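Local coordinates for protein putative NADPH:quinone oxidoreductase (PDB 3IUP) that binds NADPH and probably uses it to reduce quinones, as a protein with an alcohol dehydrogenase GroES-like domain, at residues A[177-182]-A[245-250]; A[204-209]-A[220-225]; A[231-236]-A[258-263]. All blocks are in the same frame, centred on the assembly; numbering follows the deposited sequence.

Interaction 1: residues A[177-182]-A[245-250]. With NDP (NADPH dihydro-nicotinamide-adenine-dinucleotide phosphate), chain C.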
loop_
_atom_site.group_PDB
_atom_site.type_symbol
_atom_site.label_atom_id
_atom_site.label_comp_id
_atom_site.label_asym_id
_atom_site.label_seq_id
_atom_site.Cartn_x
_atom_site.Cartn_y
_atom_site.Cartn_z
ATOM N N HIS A 177 0.835 4.002 -16.218
ATOM C CA HIS A 177 2.028 4.754 -15.868
ATOM C C HIS A 177 1.711 6.253 -15.859
ATOM O O HIS A 177 1.123 6.751 -16.803
ATOM C CB HIS A 177 3.173 4.428 -16.821
ATOM C CG HIS A 177 4.454 5.101 -16.469
ATOM N ND1 HIS A 177 5.156 5.869 -17.364
ATOM C CD2 HIS A 177 5.103 5.213 -15.283
ATOM C CE1 HIS A 177 6.220 6.373 -16.759
ATOM N NE2 HIS A 177 6.200 6.017 -15.492
ATOM N N THR A 178 2.092 6.941 -14.801
ATOM C CA THR A 178 1.850 8.374 -14.652
ATOM C C THR A 178 3.114 9.196 -14.984
ATOM O O THR A 178 4.211 8.666 -15.136
ATOM C CB THR A 178 1.309 8.761 -13.296
ATOM O OG1 THR A 178 2.366 8.720 -12.309
ATOM C CG2 THR A 178 0.140 7.834 -12.861
ATOM N N ALA A 179 2.920 10.509 -15.068
ATOM C CA ALA A 179 3.934 11.440 -15.577
ATOM C C ALA A 179 4.555 10.845 -16.849
ATOM O O ALA A 179 5.761 10.889 -17.051
ATOM C CB ALA A 179 4.977 11.752 -14.494
ATOM N N ALA A 180 3.682 10.346 -17.727
ATOM C CA ALA A 180 4.052 9.428 -18.808
ATOM C C ALA A 180 4.871 10.109 -19.930
ATOM O O ALA A 180 5.490 9.435 -20.731
ATOM C CB ALA A 180 2.866 8.746 -19.392
ATOM N N ALA A 181 4.897 11.444 -19.943
ATOM C CA ALA A 181 5.724 12.181 -20.935
ATOM C C ALA A 181 7.143 12.379 -20.441
ATOM O O ALA A 181 7.976 12.999 -21.129
ATOM C CB ALA A 181 5.069 13.530 -21.286
ATOM N N SER A 182 7.435 11.825 -19.266
ATOM C CA SER A 182 8.828 11.754 -18.807
ATOM C C SER A 182 9.685 10.990 -19.800
ATOM O O SER A 182 9.184 10.213 -20.621
ATOM C CB SER A 182 8.907 11.080 -17.418
ATOM O OG SER A 182 8.587 9.714 -17.549
ATOM N N PHE A 245 2.193 2.300 -12.037
ATOM C CA PHE A 245 3.384 2.938 -11.513
ATOM C C PHE A 245 3.206 4.432 -11.543
ATOM O O PHE A 245 3.037 5.023 -12.635
ATOM C CB PHE A 245 4.592 2.514 -12.306
ATOM C CG PHE A 245 4.937 1.080 -12.105
ATOM C CD1 PHE A 245 4.304 0.117 -12.817
ATOM C CD2 PHE A 245 5.896 0.725 -11.143
ATOM C CE1 PHE A 245 4.612 -1.249 -12.573
ATOM C CE2 PHE A 245 6.183 -0.568 -10.902
ATOM C CZ PHE A 245 5.562 -1.547 -11.603
ATOM N N ASP A 246 3.183 5.018 -10.354
ATOM C CA ASP A 246 2.946 6.434 -10.173
ATOM C C ASP A 246 4.231 7.183 -9.787
ATOM O O ASP A 246 4.806 6.948 -8.729
ATOM C CB ASP A 246 1.889 6.642 -9.146
ATOM C CG ASP A 246 1.669 8.119 -8.821
ATOM O OD1 ASP A 246 1.670 8.952 -9.761
ATOM O OD2 ASP A 246 1.475 8.413 -7.642
ATOM N N ALA A 247 4.626 8.128 -10.627
ATOM C CA ALA A 247 5.817 8.922 -10.394
ATOM C C ALA A 247 5.531 10.109 -9.511
ATOM O O ALA A 247 6.472 10.742 -9.003
ATOM C CB ALA A 247 6.403 9.417 -11.747
ATOM N N THR A 248 4.244 10.426 -9.319
ATOM C CA THR A 248 3.877 11.624 -8.584
ATOM C C THR A 248 3.977 11.445 -7.079
ATOM O O THR A 248 4.614 12.248 -6.379
ATOM C CB THR A 248 2.528 12.179 -9.032
ATOM O OG1 THR A 248 1.450 11.314 -8.665
ATOM C CG2 THR A 248 2.571 12.406 -10.573
ATOM N N GLY A 249 3.398 10.350 -6.599
ATOM C CA GLY A 249 3.505 9.966 -5.201
ATOM C C GLY A 249 2.534 10.689 -4.294
ATOM O O GLY A 249 1.578 10.121 -3.722
ATOM N N GLY A 250 2.772 11.989 -4.121
ATOM C CA GLY A 250 1.793 12.825 -3.516
ATOM C C GLY A 250 0.515 13.034 -4.266
ATOM O O GLY A 250 0.315 12.540 -5.383
HETATM P PA NDP C . 11.938 13.458 -16.681
HETATM O O1A NDP C . 12.305 13.059 -18.024
HETATM O O2A NDP C . 12.652 14.585 -16.042
HETATM O O5B NDP C . 10.326 13.820 -16.784
HETATM C C5B NDP C . 9.670 14.160 -15.558
HETATM C C4B NDP C . 8.198 14.256 -15.819
HETATM O O4B NDP C . 7.617 14.550 -14.582
HETATM C C3B NDP C . 7.829 15.373 -16.809
HETATM O O3B NDP C . 6.926 14.986 -17.823
HETATM C C2B NDP C . 7.125 16.419 -15.915
HETATM O O2B NDP C . 6.054 17.111 -16.555
HETATM C C1B NDP C . 6.597 15.532 -14.796
HETATM N N9A NDP C . 6.407 16.246 -13.526
HETATM C C8A NDP C . 7.359 17.029 -12.906
HETATM N N7A NDP C . 6.868 17.451 -11.728
HETATM C C5A NDP C . 5.597 16.933 -11.566
HETATM C C6A NDP C . 4.611 17.029 -10.564
HETATM N N6A NDP C . 4.733 17.809 -9.475
HETATM N N1A NDP C . 3.419 16.354 -10.730
HETATM C C2A NDP C . 3.162 15.627 -11.850
HETATM N N3A NDP C . 4.128 15.533 -12.826
HETATM C C4A NDP C . 5.316 16.170 -12.692
HETATM O O3 NDP C . 12.004 12.278 -15.577
HETATM P PN NDP C . 12.614 10.854 -15.770
HETATM O O1N NDP C . 12.087 10.135 -16.904
HETATM O O2N NDP C . 14.111 10.866 -15.643
HETATM O O5D NDP C . 12.045 10.139 -14.421
HETATM C C5D NDP C . 10.649 9.810 -14.340
HETATM C C4D NDP C . 10.301 9.408 -12.911
HETATM O O4D NDP C . 10.798 8.067 -12.724
HETATM C C3D NDP C . 10.894 10.289 -11.793
HETATM O O3D NDP C . 9.979 10.455 -10.728
HETATM C C2D NDP C . 12.060 9.438 -11.319
HETATM O O2D NDP C . 12.518 9.700 -10.001
HETATM C C1D NDP C . 11.420 8.053 -11.440
HETATM N N1N NDP C . 12.394 6.940 -11.363
HETATM C C2N NDP C . 12.310 6.149 -10.265
HETATM C C3N NDP C . 13.170 5.100 -10.075
HETATM C C7N NDP C . 12.974 4.145 -8.913
HETATM O O7N NDP C . 13.967 3.187 -8.730
HETATM N N7N NDP C . 11.942 4.190 -8.060
HETATM C C4N NDP C . 14.022 4.644 -11.195
HETATM C C5N NDP C . 14.030 5.578 -12.380
HETATM C C6N NDP C . 13.202 6.693 -12.418
HETATM P P2B NDP C . 5.936 18.749 -16.483
HETATM O O1X NDP C . 6.570 19.290 -17.772
HETATM O O2X NDP C . 6.622 19.335 -15.253
HETATM O O3X NDP C . 4.420 18.999 -16.437
#
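Thr-178 OG1 joins the two segments through two hydrogen bonds. It donates to Asp-246 OD1 at 2.7 Å, on the anti lone pair of that oxygen. It accepts from the backbone N of Ala-247 at 2.9 Å. With chi1 of 75°, OG1 sits between its own backbone N and carbonyl carbon and faces Asp-246 and the Ala-247 N-H. One step back, Thr-178 N donates to Phe-245 O at 3.0 Å. The His-177 ring meets the same oxygen obliquely, with CD2 3.4 Å from Phe-245 O, while its NE2 is hydrogen-bonded to Tyr-286 OH. Beyond Thr-178, the methyl groups of Ala-179 and Ala-247 touch.

His-177 and Phe-245 form a parallel bridge between neighbouring strands of the six-stranded parallel sheet of a Rossmann-type nucleotide-binding domain. Both segments leave the sheet here, and NADPH lies across their ends. Ala-179 CB lies 3.8 Å from O4B of NADPH and Ala-247 CB reaches its O3D. Thr-248 CG2 packs 3.5 Å from C2A of the adenine. Ser-182 CB approaches O5B, and its OG caps the start of helix 183-195 by bonding Gly-185 N.

The Asp-246 carboxylate is itself held by its own loop. Besides Thr-178, OD1 takes the OG1 of Thr-248 on the syn lone pair at 2.6 Å, and Thr-248 N from above the carboxylate plane in an Asx turn. OD2 accepts from Gly-249 N at 2.9 Å, so the rotation of this buried group is fixed. Farther out, Leu-253 of helix 253-266 touches the side chains of Thr-178, Asp-246 and Thr-248.

Interaction 2: residues A[204-209]-A[220-225]. With NDP (NADPH dihydro-nicotinamide-adenine-dinucleotide phosphate), chain C.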
loop_
_atom_site.group_PDB
_atom_site.type_symbol
_atom_site.label_atom_id
_atom_site.label_comp_id
_atom_site.label_asym_id
_atom_site.label_seq_id
_atom_site.Cartn_x
_atom_site.Cartn_y
_atom_site.Cartn_z
ATOM N N ARG A 204 -0.124 15.249 -17.247
ATOM C CA ARG A 204 -0.763 16.371 -16.553
ATOM C C ARG A 204 -1.063 17.593 -17.372
ATOM O O ARG A 204 -1.640 18.540 -16.844
ATOM C CB ARG A 204 0.004 16.754 -15.292
ATOM C CG ARG A 204 1.284 17.493 -15.507
ATOM C CD ARG A 204 1.681 18.129 -14.145
ATOM N NE ARG A 204 3.001 18.748 -14.146
ATOM C CZ ARG A 204 3.536 19.364 -13.079
ATOM N NH1 ARG A 204 2.849 19.468 -11.925
ATOM N NH2 ARG A 204 4.753 19.898 -13.146
ATOM N N LYS A 205 -0.682 17.570 -18.647
ATOM C CA LYS A 205 -0.849 18.721 -19.561
ATOM C C LYS A 205 -1.257 18.076 -20.889
ATOM O O LYS A 205 -0.713 17.043 -21.287
ATOM C CB LYS A 205 0.451 19.541 -19.751
ATOM C CG LYS A 205 0.909 20.384 -18.570
ATOM C CD LYS A 205 2.206 21.191 -18.857
ATOM C CE LYS A 205 2.669 22.082 -17.651
ATOM N NZ LYS A 205 3.312 21.398 -16.440
ATOM N N GLN A 206 -2.180 18.700 -21.602
ATOM C CA GLN A 206 -2.530 18.176 -22.914
ATOM C C GLN A 206 -1.370 18.085 -23.903
ATOM O O GLN A 206 -1.292 17.139 -24.667
ATOM C CB GLN A 206 -3.656 18.994 -23.513
ATOM C CG GLN A 206 -4.204 18.408 -24.794
ATOM C CD GLN A 206 -4.861 17.047 -24.642
ATOM O OE1 GLN A 206 -5.353 16.685 -23.581
ATOM N NE2 GLN A 206 -4.840 16.273 -25.720
ATOM N N GLU A 207 -0.455 19.049 -23.902
ATOM C CA GLU A 207 0.679 18.979 -24.829
ATOM C C GLU A 207 1.499 17.692 -24.613
ATOM O O GLU A 207 2.155 17.182 -25.529
ATOM C CB GLU A 207 1.564 20.228 -24.724
ATOM C CG GLU A 207 2.273 20.361 -23.450
ATOM C CD GLU A 207 3.038 21.679 -23.307
ATOM O OE1 GLU A 207 3.020 22.536 -24.233
ATOM O OE2 GLU A 207 3.653 21.844 -22.244
ATOM N N GLN A 208 1.485 17.171 -23.387
ATOM C CA GLN A 208 2.148 15.903 -23.126
ATOM C C GLN A 208 1.399 14.731 -23.737
ATOM O O GLN A 208 2.003 13.760 -24.177
ATOM C CB GLN A 208 2.294 15.692 -21.598
ATOM C CG GLN A 208 3.182 16.704 -20.971
ATOM C CD GLN A 208 3.066 16.799 -19.461
ATOM O OE1 GLN A 208 2.458 15.935 -18.786
ATOM N NE2 GLN A 208 3.621 17.889 -18.917
ATOM N N ALA A 209 0.076 14.798 -23.737
ATOM C CA ALA A 209 -0.723 13.813 -24.434
ATOM C C ALA A 209 -0.470 13.860 -25.939
ATOM O O ALA A 209 -0.316 12.835 -26.571
ATOM C CB ALA A 209 -2.222 13.997 -24.108
ATOM N N VAL A 220 -3.921 7.579 -23.729
ATOM C CA VAL A 220 -3.355 8.644 -22.960
ATOM C C VAL A 220 -4.478 9.421 -22.334
ATOM O O VAL A 220 -5.409 9.828 -23.037
ATOM C CB VAL A 220 -2.538 9.589 -23.832
ATOM C CG1 VAL A 220 -1.840 10.608 -22.966
ATOM C CG2 VAL A 220 -1.506 8.788 -24.703
ATOM N N CYS A 221 -4.432 9.573 -21.009
ATOM C CA CYS A 221 -5.379 10.353 -20.237
ATOM C C CYS A 221 -4.691 11.509 -19.564
ATOM O O CYS A 221 -3.616 11.374 -18.993
ATOM C CB CYS A 221 -6.019 9.495 -19.151
ATOM S SG CYS A 221 -6.854 8.063 -19.856
ATOM N N ASN A 222 -5.336 12.654 -19.610
ATOM C CA ASN A 222 -4.818 13.888 -19.057
ATOM C C ASN A 222 -5.539 14.164 -17.754
ATOM O O ASN A 222 -6.722 14.375 -17.728
ATOM C CB ASN A 222 -5.022 15.025 -20.064
ATOM C CG ASN A 222 -4.615 16.381 -19.543
ATOM O OD1 ASN A 222 -3.935 16.503 -18.545
ATOM N ND2 ASN A 222 -4.958 17.411 -20.293
ATOM N N ALA A 223 -4.769 14.217 -16.655
ATOM C CA ALA A 223 -5.326 14.511 -15.344
ATOM C C ALA A 223 -6.030 15.868 -15.265
ATOM O O ALA A 223 -6.919 16.031 -14.445
ATOM C CB ALA A 223 -4.175 14.396 -14.261
ATOM N N ALA A 224 -5.649 16.822 -16.121
ATOM C CA ALA A 224 -6.307 18.128 -16.195
ATOM C C ALA A 224 -7.653 18.062 -16.920
ATOM O O ALA A 224 -8.380 19.046 -16.937
ATOM C CB ALA A 224 -5.389 19.160 -16.882
ATOM N N SER A 225 -7.961 16.951 -17.589
ATOM C CA SER A 225 -9.205 16.859 -18.380
ATOM C C SER A 225 -10.422 16.969 -17.483
ATOM O O SER A 225 -10.470 16.316 -16.452
ATOM C CB SER A 225 -9.291 15.523 -19.130
ATOM O OG SER A 225 -10.606 15.304 -19.655
HETATM P PA NDP C . 11.938 13.458 -16.681
HETATM O O1A NDP C . 12.305 13.059 -18.024
HETATM O O2A NDP C . 12.652 14.585 -16.042
HETATM O O5B NDP C . 10.326 13.820 -16.784
HETATM C C5B NDP C . 9.670 14.160 -15.558
HETATM C C4B NDP C . 8.198 14.256 -15.819
HETATM O O4B NDP C . 7.617 14.550 -14.582
HETATM C C3B NDP C . 7.829 15.373 -16.809
HETATM O O3B NDP C . 6.926 14.986 -17.823
HETATM C C2B NDP C . 7.125 16.419 -15.915
HETATM O O2B NDP C . 6.054 17.111 -16.555
HETATM C C1B NDP C . 6.597 15.532 -14.796
HETATM N N9A NDP C . 6.407 16.246 -13.526
HETATM C C8A NDP C . 7.359 17.029 -12.906
HETATM N N7A NDP C . 6.868 17.451 -11.728
HETATM C C5A NDP C . 5.597 16.933 -11.566
HETATM C C6A NDP C . 4.611 17.029 -10.564
HETATM N N6A NDP C . 4.733 17.809 -9.475
HETATM N N1A NDP C . 3.419 16.354 -10.730
HETATM C C2A NDP C . 3.162 15.627 -11.850
HETATM N N3A NDP C . 4.128 15.533 -12.826
HETATM C C4A NDP C . 5.316 16.170 -12.692
HETATM O O3 NDP C . 12.004 12.278 -15.577
HETATM P PN NDP C . 12.614 10.854 -15.770
HETATM O O1N NDP C . 12.087 10.135 -16.904
HETATM O O2N NDP C . 14.111 10.866 -15.643
HETATM O O5D NDP C . 12.045 10.139 -14.421
HETATM C C5D NDP C . 10.649 9.810 -14.340
HETATM C C4D NDP C . 10.301 9.408 -12.911
HETATM O O4D NDP C . 10.798 8.067 -12.724
HETATM C C3D NDP C . 10.894 10.289 -11.793
HETATM O O3D NDP C . 9.979 10.455 -10.728
HETATM C C2D NDP C . 12.060 9.438 -11.319
HETATM O O2D NDP C . 12.518 9.700 -10.001
HETATM C C1D NDP C . 11.420 8.053 -11.440
HETATM N N1N NDP C . 12.394 6.940 -11.363
HETATM C C2N NDP C . 12.310 6.149 -10.265
HETATM C C3N NDP C . 13.170 5.100 -10.075
HETATM C C7N NDP C . 12.974 4.145 -8.913
HETATM O O7N NDP C . 13.967 3.187 -8.730
HETATM N N7N NDP C . 11.942 4.190 -8.060
HETATM C C4N NDP C . 14.022 4.644 -11.195
HETATM C C5N NDP C . 14.030 5.578 -12.380
HETATM C C6N NDP C . 13.202 6.693 -12.418
HETATM P P2B NDP C . 5.936 18.749 -16.483
HETATM O O1X NDP C . 6.570 19.290 -17.772
HETATM O O2X NDP C . 6.622 19.335 -15.253
HETATM O O3X NDP C . 4.420 18.999 -16.437
HETATM O O HOH W 1 -7.459 17.041 -22.196
HETATM O O HOH W 2 -4.243 20.235 -20.130
#
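Asn-222 holds CG anti to its backbone N (chi1 175°), which carries the amide across to the start of helix 206-214. Gln-206 bends at chi2 (64°) and brings OE1 back to meet it. The two side chains cross with their amide planes well turned from each other. Asn-222 ND2 gives OE1 of Gln-206 a weak hydrogen bond of 3.4 Å. Two waters strengthen the link. One donates to Gln-206 OE1 and accepts from Asn-222 ND2; the other accepts from both Asn-222 ND2 and the backbone N of Gln-206. The other end of the amide, OD1, lies against the backbone where Arg-204 joins Lys-205. It accepts from Ala-224 N at 3.0 Å, from above the carbonyl plane, and so closes an Asx turn after strand 220-222. Further along, Ala-209 CB packs on Val-220 CG1 at 3.6 Å. The contact thus joins the helix and the second strand of a beta-alpha-beta unit.

The loop before this helix and its first turn bind the 2'-phosphate of NADPH. Three donors grip O3X: Arg-204 NE, Lys-205 NZ and Gln-208 NE2. The shortest of these bonds is from Lys-205 NZ to O3X, at 2.6 Å. Arg-204 NH2 donates to O2X at 2.9 Å. The guanidinium turns its NE and NH2 edge to the phosphate and lays one face over the adenine, with C5A 3.4 Å above its plane and offset toward the rim of the group. Gln-208 OE1 accepts from Arg-204 N, so this side chain also braces the loop. Two positive groups at the phosphate would stabilise its negative charge, consistent with a preference for NADPH over NADH, which lacks that phosphate.

Interaction 3: residues A[231-236]-A[258-263]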
loop_
_atom_site.group_PDB
_atom_site.type_symbol
_atom_site.label_atom_id
_atom_site.label_comp_id
_atom_site.label_asym_id
_atom_site.label_seq_id
_atom_site.Cartn_x
_atom_site.Cartn_y
_atom_site.Cartn_z
ATOM N N ASP A 231 -12.533 9.128 -18.711
ATOM C CA ASP A 231 -11.558 8.727 -19.737
ATOM C C ASP A 231 -10.691 7.559 -19.185
ATOM O O ASP A 231 -10.432 6.578 -19.868
ATOM C CB ASP A 231 -10.555 9.861 -20.047
ATOM C CG ASP A 231 -11.188 11.187 -20.493
ATOM O OD1 ASP A 231 -12.342 11.197 -20.990
ATOM O OD2 ASP A 231 -10.456 12.241 -20.346
ATOM N N LEU A 232 -10.259 7.702 -17.933
ATOM C CA LEU A 232 -9.378 6.723 -17.303
ATOM C C LEU A 232 -10.110 5.418 -17.117
ATOM O O LEU A 232 -9.610 4.342 -17.509
ATOM C CB LEU A 232 -8.806 7.272 -15.971
ATOM C CG LEU A 232 -7.935 6.311 -15.175
ATOM C CD1 LEU A 232 -6.840 5.716 -16.127
ATOM C CD2 LEU A 232 -7.363 6.970 -13.922
ATOM N N THR A 233 -11.350 5.505 -16.661
ATOM C CA THR A 233 -12.159 4.305 -16.475
ATOM C C THR A 233 -12.341 3.574 -17.817
ATOM O O THR A 233 -12.174 2.354 -17.912
ATOM C CB THR A 233 -13.504 4.602 -15.794
ATOM O OG1 THR A 233 -13.305 5.254 -14.535
ATOM C CG2 THR A 233 -14.323 3.297 -15.592
ATOM N N GLU A 234 -12.635 4.320 -18.886
ATOM C CA GLU A 234 -12.770 3.690 -20.208
ATOM C C GLU A 234 -11.474 3.024 -20.641
ATOM O O GLU A 234 -11.490 1.951 -21.156
ATOM C CB GLU A 234 -13.125 4.707 -21.301
ATOM C CG GLU A 234 -14.461 5.357 -21.181
ATOM C CD GLU A 234 -14.658 6.494 -22.240
ATOM O OE1 GLU A 234 -13.998 6.423 -23.305
ATOM O OE2 GLU A 234 -15.455 7.446 -21.995
ATOM N N ALA A 235 -10.357 3.724 -20.479
ATOM C CA ALA A 235 -9.035 3.163 -20.796
ATOM C C ALA A 235 -8.769 1.883 -19.992
ATOM O O ALA A 235 -8.174 0.936 -20.506
ATOM C CB ALA A 235 -7.927 4.221 -20.550
ATOM N N LEU A 236 -9.157 1.897 -18.716
ATOM C CA LEU A 236 -9.012 0.691 -17.873
ATOM C C LEU A 236 -9.923 -0.464 -18.305
ATOM O O LEU A 236 -9.525 -1.615 -18.305
ATOM C CB LEU A 236 -9.133 1.039 -16.400
ATOM C CG LEU A 236 -7.999 1.937 -15.914
ATOM C CD1 LEU A 236 -8.342 2.534 -14.555
ATOM C CD2 LEU A 236 -6.656 1.141 -15.886
ATOM N N LEU A 258 -6.839 3.681 -8.515
ATOM C CA LEU A 258 -7.503 2.555 -7.846
ATOM C C LEU A 258 -9.017 2.646 -8.021
ATOM O O LEU A 258 -9.693 1.626 -8.281
ATOM C CB LEU A 258 -7.113 2.491 -6.375
ATOM C CG LEU A 258 -5.666 2.067 -6.124
ATOM C CD1 LEU A 258 -5.262 2.323 -4.661
ATOM C CD2 LEU A 258 -5.490 0.562 -6.548
ATOM N N THR A 259 -9.570 3.825 -7.814
ATOM C CA THR A 259 -11.009 4.013 -7.941
ATOM C C THR A 259 -11.483 3.615 -9.352
ATOM O O THR A 259 -12.492 2.899 -9.518
ATOM C CB THR A 259 -11.389 5.484 -7.566
ATOM O OG1 THR A 259 -10.954 5.765 -6.232
ATOM C CG2 THR A 259 -12.892 5.762 -7.688
ATOM N N CYS A 260 -10.774 4.097 -10.369
ATOM C CA CYS A 260 -11.171 3.804 -11.754
ATOM C C CYS A 260 -10.953 2.351 -12.103
ATOM O O CYS A 260 -11.748 1.760 -12.827
ATOM C CB CYS A 260 -10.443 4.705 -12.744
ATOM S SG CYS A 260 -10.900 6.421 -12.572
HETATM N N MSE A 261 -9.910 1.728 -11.530
HETATM C CA MSE A 261 -9.679 0.305 -11.775
HETATM C C MSE A 261 -10.873 -0.506 -11.208
HETATM O O MSE A 261 -11.338 -1.473 -11.816
HETATM C CB MSE A 261 -8.398 -0.166 -11.091
HETATM C CG MSE A 261 -7.180 0.154 -11.805
HETATM SE SE MSE A 261 -5.599 -0.409 -10.793
HETATM C CE MSE A 261 -4.303 0.015 -12.156
ATOM N N GLU A 262 -11.335 -0.143 -10.035
ATOM C CA GLU A 262 -12.424 -0.896 -9.415
ATOM C C GLU A 262 -13.710 -0.647 -10.243
ATOM O O GLU A 262 -14.486 -1.576 -10.447
ATOM C CB GLU A 262 -12.598 -0.495 -7.967
ATOM C CG GLU A 262 -13.678 -1.228 -7.225
ATOM C CD GLU A 262 -13.418 -2.712 -6.976
ATOM O OE1 GLU A 262 -12.430 -3.322 -7.467
ATOM O OE2 GLU A 262 -14.283 -3.298 -6.275
ATOM N N ALA A 263 -13.905 0.591 -10.725
ATOM C CA ALA A 263 -15.077 0.895 -11.588
ATOM C C ALA A 263 -15.045 0.023 -12.825
ATOM O O ALA A 263 -16.088 -0.512 -13.245
ATOM C CB ALA A 263 -15.127 2.380 -11.986
#
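Helices 228-239 and 253-266 pack with local axes 8.4 Å apart and crossing at -52°, and the backbones come closest at Thr-233 and Cys-260, whose CA atoms are 4.8 Å apart. This close approach is consistent with the small side chains of Cys-260 and Ala-263. Cys-260 points into the other helix and meets Leu-232, Thr-233 and Leu-236. Its SG lies beside its own backbone N (chi1 -66°), which brings it alongside Leu-232 CD2 at 3.8 Å. SG is also 3.3 Å from Thr-233 OG1, a hydroxyl that is hydrogen-bonded to Met-229 O one turn back in its own helix. Leu-236 CD1 lies 3.5 Å from Cys-260 CB.

Both helices lie on one face of the parallel Rossmann-type sheet, with strand 243-249 between them in the chain. Leu-232 rests on Val-200 and Ile-202 of strand 199-203. Leu-236 and Met-261 both reach Val-176 of strand 175-177, so the helix interface continues down to the sheet.

Leu-236 CD1 also touches the next residue of the second helix. It sits 3.8 Å from CG of Met-261, a selenomethionine whose side chain runs extended beyond CG. The second branch of Thr-233, CG2, is anti to the backbone N and meets Ala-263 CB at 3.8 Å.

In the fold
From the N terminus, the chain first enters interaction 1 after strand 175-177. It then runs through helix 183-195 and strand 199-203 to interaction 2, which closes a short loop across helix 206-214. Helix 228-239 follows and opens interaction 3. Strand 243-249 closes interaction 1, and helix 253-266 closes interaction 3. Interaction 2 is therefore nested inside interaction 1, interactions 1 and 3 cross, and interactions 2 and 3 are in series. Interactions 1 and 2 touch through Ala-181 and Gln-208, and both reach the same NADPH. Cys-221 packs on Leu-232 and Ala-235, tying the edge strand 220-222 to helix 228-239 of interaction 3.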